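Local coordinates for sterol regulatory element-binding protein cleavage-activating protein (Schizosaccharomyces pombe, PDB 4YHC) that escorts the transcription factor precursor sre1 and is required for its processing when sterol or oxygen is low, at residues 442-445 and 449-452; 410-415 and 458-463; 365-370 and 451-456. The protein carries 9 engineered substitutions. One frame throughout, in Å; residues are numbered along the deposited sequence.

Interaction 1: residues 442-445 and 449-452; sequences LAVS and VAIV
L442 and A450 face each other as an antiparallel hydrogen-bonded pair, gripped by two backbone bonds. L442 N reaches A450 O at 2.9 Å with an N-H...O angle of 163°. The return bond, from A450 N to L442 O, measures 2.8 Å and is straighter still, at 174°. The CA of V449 also comes within 3.5 Å of L442 O as a CA-H...O contact, so that carbonyl is approached by an amide and a carbon donor from consecutive residues. The next pair, A443 with V449, is non-hydrogen-bonded, and there the CA atoms close to 4.2 Å.

The V449 side chain can be traced outward from this backbone. Its CB lies 4.0 Å from L442 O. From CB the branches part: CG2 turns to the hairpin partner and meets A443 CA at 3.9 Å, with the methyl of A443 a little farther off. CG1 leaves the hairpin altogether and packs against F365 on strand 363-374. The torsion that sets this split, chi1 103°, is not a staggered one, and it spreads the two methyls between the partner strand and the neighbouring sheet. On the other face, V444 CG2 stands 4.4 Å from A450 CB, a loose apolar contact, while L442 sends its end away toward I36 and V38.

Strands 441-445 and 448-453 thus form a tight beta hairpin in this chain, the WD40 domain of the escort protein. With strand 456-462 and strand 20-24, from near the N-terminus, they make one antiparallel sheet, the arrangement typical of the closing blade of a WD40 propeller, in which the two chain ends are sewn together by "Velcro" pairing.

Interaction 2: residues 410-415 and 458-463; sequences WEVWMY and ALVGYG
M414 lays the end of its side chain over the ring of Y462, and two residues earlier on each strand V412 meets V460. The two strands run 37° apart by their touching parts, and their CA atoms stay 8.2 Å apart at both V412-V460 and M414-Y462. That spacing fits side-chain packing between separate sheets.

The methionine and the tyrosine are set at a slant to each other. M414 CE sits over the ring face, 4.0 Å from the centroid of Y462 and 26° off the ring normal, which qualifies as a CH-pi contact. The sulfur takes a more oblique place near the rim: M414 SD is 3.3 Å from Y462 CD1, a close approach, and lies 44° off the normal, a Met-aromatic contact. Two torsions put the thioether there. CG is wedged between the backbone N and the carbonyl carbon, and the chain then bends at its last torsion, bringing CE over the CG-CD1 side of the face. V412 and V460 make a simpler pair, each reaching out with its CG1 branch, and these methyls meet at 3.8 Å. An alanine in place of Y462 removes the ring under the methyl and beside the sulfur, so the bent end of M414 would probably pack less closely and turn more easily.

F20 of strand 20-24 touches V412, M414 and V460, while F365 adjoins M414 and V460, so aromatic rings border the contact within the seam between two propeller blades. The chemistry is apolar throughout: cohesion rests on dispersion and on the weak attraction of a polarisable thioether for a pi face, which ties the blades together through apolar packing, with no hydrogen bond between the two segments.

Interaction 3: residues 365-370 and 451-456; sequences FGMRRK and IVLGNY
M367 spans both residues it touches on the other strand, I451 near its base and L453 at its end. Strands 365-370 and 451-453 run nearly parallel, 17° apart, with their axes 8.9 Å from each other, so the contact is made by side chains spanning two sheets.

The first kind of contact is hydrocarbon on hydrocarbon. I451 CD1 presses against M367 CG at 3.7 Å. It also reaches the main chain, with I451 CD1 lying 4.2 Å from G366 C. The I451 side chain can get there because its CG1-CD1 arm is fully extended (chi2 177°).

The second kind involves the thioether. M367 SD is 4.0 Å from both CD1 and CD2 of L453, and a bend at the last torsion (chi3 69°) carries CE to the same distance from CD2. The two side chains cross at about a right angle, the thioether lying across the fork of the leucine. W410 of strand 406-416 also packs on M367.

Backbone bonds fix the main chain that carries the leucine. L453 opens a type II' turn with G454 and N455 at its corners. Y456 N to L453 O, 3.0 Å, closes the turn, and L453 N to Y456 O, 2.8 Å, is the return bond of this tight hairpin into strand 456-462.

Charge appears elsewhere on strand 363-374, where R369 pairs with D437. The side chains that meet are apolar, and across these two strands the sulfur meets the leucine methyls, so what joins the blades here is close van der Waals fit, with no directional polar bond between the two strands.

In the fold
All three contacts are buried, yet they do different work. Interaction 1 lies about 9 Å from the centre of the chain (centre to centre) and acts within one blade, through backbone hydrogen bonds. Interactions 2 and 3, each about 18 Å from that centre, join two blades through side chains: strands 406-416 and 363-374, neighbours in one sheet, pack against strands 456-462 and 448-453, neighbours in the next. Strand 448-453 serves interactions 1 and 3, while the bond from I451 N to A458 O (2.8 Å) connects it to interaction 2. The salt bridge of E411 OE1 with R368 NH1 (2.7 Å) ties interactions 2 and 3 on the opposite face of their shared sheet.

Interaction 1: residues 442-445 and 449-452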
loop_
_atom_site.group_PDB
_atom_site.type_symbol
_atom_site.label_atom_id
_atom_site.label_comp_id
_atom_site.label_asym_id
_atom_site.label_seq_id
_atom_site.Cartn_x
_atom_site.Cartn_y
_atom_site.Cartn_z
ATOM N N LEU A 442 0.444 -1.674 7.775
ATOM C CA LEU A 442 -0.073 -1.739 6.399
ATOM C C LEU A 442 -1.573 -2.095 6.366
ATOM O O LEU A 442 -2.048 -2.942 7.150
ATOM C CB LEU A 442 0.742 -2.780 5.663
ATOM C CG LEU A 442 0.758 -2.804 4.174
ATOM C CD1 LEU A 442 1.404 -1.572 3.573
ATOM C CD2 LEU A 442 1.483 -4.072 3.756
ATOM N N ALA A 443 -2.313 -1.467 5.471
ATOM C CA ALA A 443 -3.692 -1.818 5.286
ATOM C C ALA A 443 -3.767 -3.210 4.682
ATOM O O ALA A 443 -2.993 -3.514 3.756
ATOM C CB ALA A 443 -4.390 -0.831 4.354
ATOM N N VAL A 444 -4.743 -3.992 5.141
ATOM C CA VAL A 444 -4.982 -5.288 4.615
ATOM C C VAL A 444 -6.344 -5.493 3.971
ATOM O O VAL A 444 -6.594 -6.513 3.359
ATOM C CB VAL A 444 -4.574 -6.214 5.783
ATOM C CG1 VAL A 444 -5.676 -6.825 6.598
ATOM C CG2 VAL A 444 -3.336 -6.951 5.475
ATOM N N SER A 445 -7.213 -4.504 4.080
ATOM C CA SER A 445 -8.477 -4.484 3.434
ATOM C C SER A 445 -9.082 -3.085 3.707
ATOM O O SER A 445 -8.480 -2.278 4.429
ATOM C CB SER A 445 -9.431 -5.581 3.989
ATOM O OG SER A 445 -10.127 -5.226 5.204
ATOM N N VAL A 449 -6.309 -3.653 9.099
ATOM C CA VAL A 449 -4.940 -3.276 9.063
ATOM C C VAL A 449 -4.099 -4.302 9.800
ATOM O O VAL A 449 -4.581 -5.025 10.680
ATOM C CB VAL A 449 -5.002 -1.879 9.694
ATOM C CG1 VAL A 449 -4.565 -1.703 11.131
ATOM C CG2 VAL A 449 -5.152 -0.776 8.703
ATOM N N ALA A 450 -2.846 -4.387 9.406
ATOM C CA ALA A 450 -1.818 -5.123 10.129
ATOM C C ALA A 450 -0.821 -4.138 10.758
ATOM O O ALA A 450 -0.310 -3.220 10.069
ATOM C CB ALA A 450 -1.066 -6.080 9.195
ATOM N N ILE A 451 -0.550 -4.345 12.045
ATOM C CA ILE A 451 0.371 -3.516 12.818
ATOM C C ILE A 451 1.428 -4.470 13.411
ATOM O O ILE A 451 1.106 -5.355 14.165
ATOM C CB ILE A 451 -0.323 -2.761 13.964
ATOM C CG1 ILE A 451 -1.311 -1.770 13.364
ATOM C CG2 ILE A 451 0.714 -1.963 14.766
ATOM C CD1 ILE A 451 -2.129 -0.995 14.382
ATOM N N VAL A 452 2.701 -4.229 13.099
ATOM C CA VAL A 452 3.798 -5.028 13.657
ATOM C C VAL A 452 4.025 -4.652 15.124
ATOM O O VAL A 452 4.065 -3.471 15.500
ATOM C CB VAL A 452 5.094 -4.846 12.849
ATOM C CG1 VAL A 452 6.322 -5.448 13.542
ATOM C CG2 VAL A 452 4.949 -5.511 11.476
#

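Interaction 2: residues 410-415 and 458-463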
loop_
_atom_site.group_PDB
_atom_site.type_symbol
_atom_site.label_atom_id
_atom_site.label_comp_id
_atom_site.label_asym_id
_atom_site.label_seq_id
_atom_site.Cartn_x
_atom_site.Cartn_y
_atom_site.Cartn_z
ATOM N N TRP A 410 -1.842 -1.545 26.628
ATOM C CA TRP A 410 -1.896 -0.892 25.272
ATOM C C TRP A 410 -3.235 -0.254 25.050
ATOM O O TRP A 410 -4.274 -0.661 25.677
ATOM C CB TRP A 410 -1.627 -1.928 24.205
ATOM C CG TRP A 410 -0.276 -2.515 24.244
ATOM C CD1 TRP A 410 0.186 -3.448 25.106
ATOM C CD2 TRP A 410 0.811 -2.226 23.340
ATOM N NE1 TRP A 410 1.532 -3.725 24.833
ATOM C CE2 TRP A 410 1.901 -3.040 23.707
ATOM C CE3 TRP A 410 0.941 -1.393 22.222
ATOM C CZ2 TRP A 410 3.125 -2.988 23.063
ATOM C CZ3 TRP A 410 2.173 -1.375 21.522
ATOM C CH2 TRP A 410 3.251 -2.155 21.970
ATOM N N GLU A 411 -3.268 0.796 24.241
ATOM C CA GLU A 411 -4.503 1.344 23.792
ATOM C C GLU A 411 -4.569 0.999 22.275
ATOM O O GLU A 411 -3.604 1.224 21.534
ATOM C CB GLU A 411 -4.616 2.837 24.036
ATOM C CG GLU A 411 -5.913 3.412 23.465
ATOM C CD GLU A 411 -5.889 4.904 23.204
ATOM O OE1 GLU A 411 -4.792 5.517 23.127
ATOM O OE2 GLU A 411 -6.997 5.473 23.020
ATOM N N VAL A 412 -5.637 0.315 21.896
ATOM C CA VAL A 412 -6.000 0.032 20.489
ATOM C C VAL A 412 -7.133 0.911 20.102
ATOM O O VAL A 412 -8.176 0.958 20.790
ATOM C CB VAL A 412 -6.439 -1.400 20.319
ATOM C CG1 VAL A 412 -6.433 -1.789 18.852
ATOM C CG2 VAL A 412 -5.513 -2.273 21.099
ATOM N N TRP A 413 -6.998 1.657 19.020
ATOM C CA TRP A 413 -8.065 2.584 18.716
ATOM C C TRP A 413 -8.415 2.645 17.246
ATOM O O TRP A 413 -7.637 2.239 16.385
ATOM C CB TRP A 413 -7.733 4.002 19.234
ATOM C CG TRP A 413 -6.404 4.574 18.752
ATOM C CD1 TRP A 413 -5.258 4.546 19.369
ATOM C CD2 TRP A 413 -6.192 5.293 17.525
ATOM N NE1 TRP A 413 -4.281 5.186 18.611
ATOM C CE2 TRP A 413 -4.850 5.667 17.482
ATOM C CE3 TRP A 413 -7.008 5.651 16.486
ATOM C CZ2 TRP A 413 -4.284 6.370 16.382
ATOM C CZ3 TRP A 413 -6.459 6.312 15.398
ATOM C CH2 TRP A 413 -5.101 6.695 15.381
ATOM N N MET A 414 -9.585 3.217 16.972
ATOM C CA MET A 414 -10.015 3.429 15.613
ATOM C C MET A 414 -10.703 4.722 15.474
ATOM O O MET A 414 -11.260 5.233 16.424
ATOM C CB MET A 414 -10.952 2.309 15.190
ATOM C CG MET A 414 -12.199 2.112 16.058
ATOM S SD MET A 414 -13.579 1.176 15.213
ATOM C CE MET A 414 -13.967 2.151 13.783
ATOM N N TYR A 415 -10.673 5.263 14.273
ATOM C CA TYR A 415 -11.399 6.440 13.928
ATOM C C TYR A 415 -12.130 6.197 12.593
ATOM O O TYR A 415 -11.498 5.858 11.568
ATOM C CB TYR A 415 -10.452 7.641 13.801
ATOM C CG TYR A 415 -11.166 8.965 13.514
ATOM C CD1 TYR A 415 -11.947 9.583 14.511
ATOM C CD2 TYR A 415 -11.058 9.577 12.278
ATOM C CE1 TYR A 415 -12.621 10.783 14.258
ATOM C CE2 TYR A 415 -11.733 10.746 12.006
ATOM C CZ TYR A 415 -12.496 11.357 13.002
ATOM O OH TYR A 415 -13.142 12.518 12.693
ATOM N N ALA A 458 -0.293 -7.887 14.673
ATOM C CA ALA A 458 -1.664 -7.754 15.093
ATOM C C ALA A 458 -2.447 -7.275 13.920
ATOM O O ALA A 458 -2.041 -6.311 13.282
ATOM C CB ALA A 458 -1.833 -6.698 16.186
ATOM N N LEU A 459 -3.604 -7.875 13.755
ATOM C CA LEU A 459 -4.643 -7.423 12.859
ATOM C C LEU A 459 -5.680 -6.694 13.680
ATOM O O LEU A 459 -6.153 -7.208 14.736
ATOM C CB LEU A 459 -5.256 -8.643 12.189
ATOM C CG LEU A 459 -4.742 -9.162 10.850
ATOM C CD1 LEU A 459 -3.360 -8.762 10.439
ATOM C CD2 LEU A 459 -4.979 -10.670 10.678
ATOM N N VAL A 460 -6.053 -5.522 13.191
ATOM C CA VAL A 460 -7.021 -4.629 13.839
ATOM C C VAL A 460 -7.973 -4.155 12.792
ATOM O O VAL A 460 -7.552 -3.625 11.740
ATOM C CB VAL A 460 -6.317 -3.385 14.436
ATOM C CG1 VAL A 460 -7.270 -2.472 15.203
ATOM C CG2 VAL A 460 -5.181 -3.823 15.393
ATOM N N GLY A 461 -9.259 -4.342 13.057
ATOM C CA GLY A 461 -10.299 -4.013 12.091
ATOM C C GLY A 461 -11.664 -3.699 12.644
ATOM O O GLY A 461 -11.921 -3.875 13.831
ATOM N N TYR A 462 -12.510 -3.227 11.772
ATOM C CA TYR A 462 -13.893 -2.877 12.093
ATOM C C TYR A 462 -14.894 -3.541 11.170
ATOM O O TYR A 462 -14.959 -3.297 9.945
ATOM C CB TYR A 462 -14.148 -1.378 12.092
ATOM C CG TYR A 462 -15.444 -1.031 12.653
ATOM C CD1 TYR A 462 -15.655 -1.142 14.043
ATOM C CD2 TYR A 462 -16.488 -0.558 11.854
ATOM C CE1 TYR A 462 -16.863 -0.880 14.598
ATOM C CE2 TYR A 462 -17.723 -0.273 12.427
ATOM C CZ TYR A 462 -17.882 -0.438 13.791
ATOM O OH TYR A 462 -19.065 -0.150 14.399
ATOM N N GLY A 463 -15.690 -4.395 11.758
ATOM C CA GLY A 463 -16.634 -5.151 10.983
ATOM C C GLY A 463 -16.028 -5.956 9.836
ATOM O O GLY A 463 -16.625 -6.053 8.750
#

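Interaction 3: residues 365-370 and 451-456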
loop_
_atom_site.group_PDB
_atom_site.type_symbol
_atom_site.label_atom_id
_atom_site.label_comp_id
_atom_site.label_asym_id
_atom_site.label_seq_id
_atom_site.Cartn_x
_atom_site.Cartn_y
_atom_site.Cartn_z
ATOM N N PHE A 365 -6.686 3.238 12.134
ATOM C CA PHE A 365 -6.468 2.397 13.298
ATOM C C PHE A 365 -5.137 2.706 13.871
ATOM O O PHE A 365 -4.194 3.051 13.154
ATOM C CB PHE A 365 -6.519 0.923 12.941
ATOM C CG PHE A 365 -7.854 0.481 12.306
ATOM C CD1 PHE A 365 -8.941 0.125 13.116
ATOM C CD2 PHE A 365 -8.007 0.406 10.949
ATOM C CE1 PHE A 365 -10.165 -0.297 12.575
ATOM C CE2 PHE A 365 -9.241 -0.019 10.390
ATOM C CZ PHE A 365 -10.319 -0.350 11.197
ATOM N N GLY A 366 -5.018 2.494 15.166
ATOM C CA GLY A 366 -3.770 2.725 15.807
ATOM C C GLY A 366 -3.552 1.952 17.064
ATOM O O GLY A 366 -4.510 1.454 17.640
ATOM N N MET A 367 -2.275 1.895 17.525
ATOM C CA MET A 367 -1.917 1.257 18.771
ATOM C C MET A 367 -0.819 2.072 19.487
ATOM O O MET A 367 0.141 2.504 18.842
ATOM C CB MET A 367 -1.367 -0.145 18.519
ATOM C CG MET A 367 -2.390 -1.158 18.066
ATOM S SD MET A 367 -1.801 -2.875 18.163
ATOM C CE MET A 367 -1.698 -3.137 19.931
ATOM N N ARG A 368 -0.925 2.212 20.797
ATOM C CA ARG A 368 0.175 2.804 21.645
ATOM C C ARG A 368 0.336 2.040 22.940
ATOM O O ARG A 368 -0.673 1.588 23.512
ATOM C CB ARG A 368 -0.060 4.253 22.038
ATOM C CG ARG A 368 -1.473 4.616 22.368
ATOM C CD ARG A 368 -1.569 6.111 22.621
ATOM N NE ARG A 368 -1.023 6.457 23.896
ATOM C CZ ARG A 368 -1.746 6.682 24.986
ATOM N NH1 ARG A 368 -3.085 6.635 24.970
ATOM N NH2 ARG A 368 -1.114 6.972 26.103
ATOM N N ARG A 369 1.580 1.865 23.363
ATOM C CA ARG A 369 1.834 1.250 24.653
ATOM C C ARG A 369 1.700 2.370 25.693
ATOM O O ARG A 369 2.488 3.247 25.662
ATOM C CB ARG A 369 3.207 0.551 24.707
ATOM C CG ARG A 369 3.372 -0.291 25.994
ATOM C CD ARG A 369 4.781 -0.635 26.390
ATOM N NE ARG A 369 5.579 -0.860 25.233
ATOM C CZ ARG A 369 6.417 0.017 24.729
ATOM N NH1 ARG A 369 6.611 1.189 25.329
ATOM N NH2 ARG A 369 7.067 -0.284 23.618
ATOM N N LYS A 370 0.660 2.354 26.537
ATOM C CA LYS A 370 0.492 3.293 27.659
ATOM C C LYS A 370 1.467 3.074 28.804
ATOM O O LYS A 370 1.951 4.026 29.356
ATOM C CB LYS A 370 -0.889 3.192 28.269
ATOM C CG LYS A 370 -1.971 3.773 27.390
ATOM C CD LYS A 370 -3.274 3.939 28.162
ATOM C CE LYS A 370 -4.143 2.719 28.082
ATOM N NZ LYS A 370 -5.385 3.026 28.797
ATOM N N ILE A 451 -0.550 -4.345 12.045
ATOM C CA ILE A 451 0.371 -3.516 12.818
ATOM C C ILE A 451 1.428 -4.470 13.411
ATOM O O ILE A 451 1.106 -5.355 14.165
ATOM C CB ILE A 451 -0.323 -2.761 13.964
ATOM C CG1 ILE A 451 -1.311 -1.770 13.364
ATOM C CG2 ILE A 451 0.714 -1.963 14.766
ATOM C CD1 ILE A 451 -2.129 -0.995 14.382
ATOM N N VAL A 452 2.701 -4.229 13.099
ATOM C CA VAL A 452 3.798 -5.028 13.657
ATOM C C VAL A 452 4.025 -4.652 15.124
ATOM O O VAL A 452 4.065 -3.471 15.500
ATOM C CB VAL A 452 5.094 -4.846 12.849
ATOM C CG1 VAL A 452 6.322 -5.448 13.542
ATOM C CG2 VAL A 452 4.949 -5.511 11.476
ATOM N N LEU A 453 4.192 -5.671 15.941
ATOM C CA LEU A 453 4.508 -5.510 17.373
ATOM C C LEU A 453 5.753 -6.311 17.637
ATOM O O LEU A 453 5.670 -7.501 17.979
ATOM C CB LEU A 453 3.352 -6.082 18.188
ATOM C CG LEU A 453 2.223 -5.146 18.588
ATOM C CD1 LEU A 453 2.106 -3.819 17.884
ATOM C CD2 LEU A 453 0.867 -5.872 18.656
ATOM N N GLY A 454 6.926 -5.727 17.359
ATOM C CA GLY A 454 8.154 -6.541 17.443
ATOM C C GLY A 454 8.278 -7.692 16.474
ATOM O O GLY A 454 8.432 -7.487 15.269
ATOM N N ASN A 455 8.192 -8.917 16.970
ATOM C CA ASN A 455 8.240 -10.054 16.088
ATOM C C ASN A 455 6.890 -10.673 15.835
ATOM O O ASN A 455 6.820 -11.713 15.257
ATOM C CB ASN A 455 9.221 -11.094 16.606
ATOM C CG ASN A 455 8.944 -11.489 18.009
ATOM O OD1 ASN A 455 8.623 -10.642 18.841
ATOM N ND2 ASN A 455 8.981 -12.784 18.276
ATOM N N TYR A 456 5.821 -9.992 16.241
ATOM C CA TYR A 456 4.466 -10.441 16.005
ATOM C C TYR A 456 3.773 -9.460 15.088
ATOM O O TYR A 456 4.229 -8.338 14.951
ATOM C CB TYR A 456 3.698 -10.465 17.320
ATOM C CG TYR A 456 4.308 -11.447 18.318
ATOM C CD1 TYR A 456 5.311 -11.031 19.203
ATOM C CD2 TYR A 456 3.880 -12.787 18.385
ATOM C CE1 TYR A 456 5.900 -11.924 20.117
ATOM C CE2 TYR A 456 4.446 -13.685 19.339
ATOM C CZ TYR A 456 5.474 -13.240 20.191
ATOM O OH TYR A 456 6.111 -14.035 21.153
#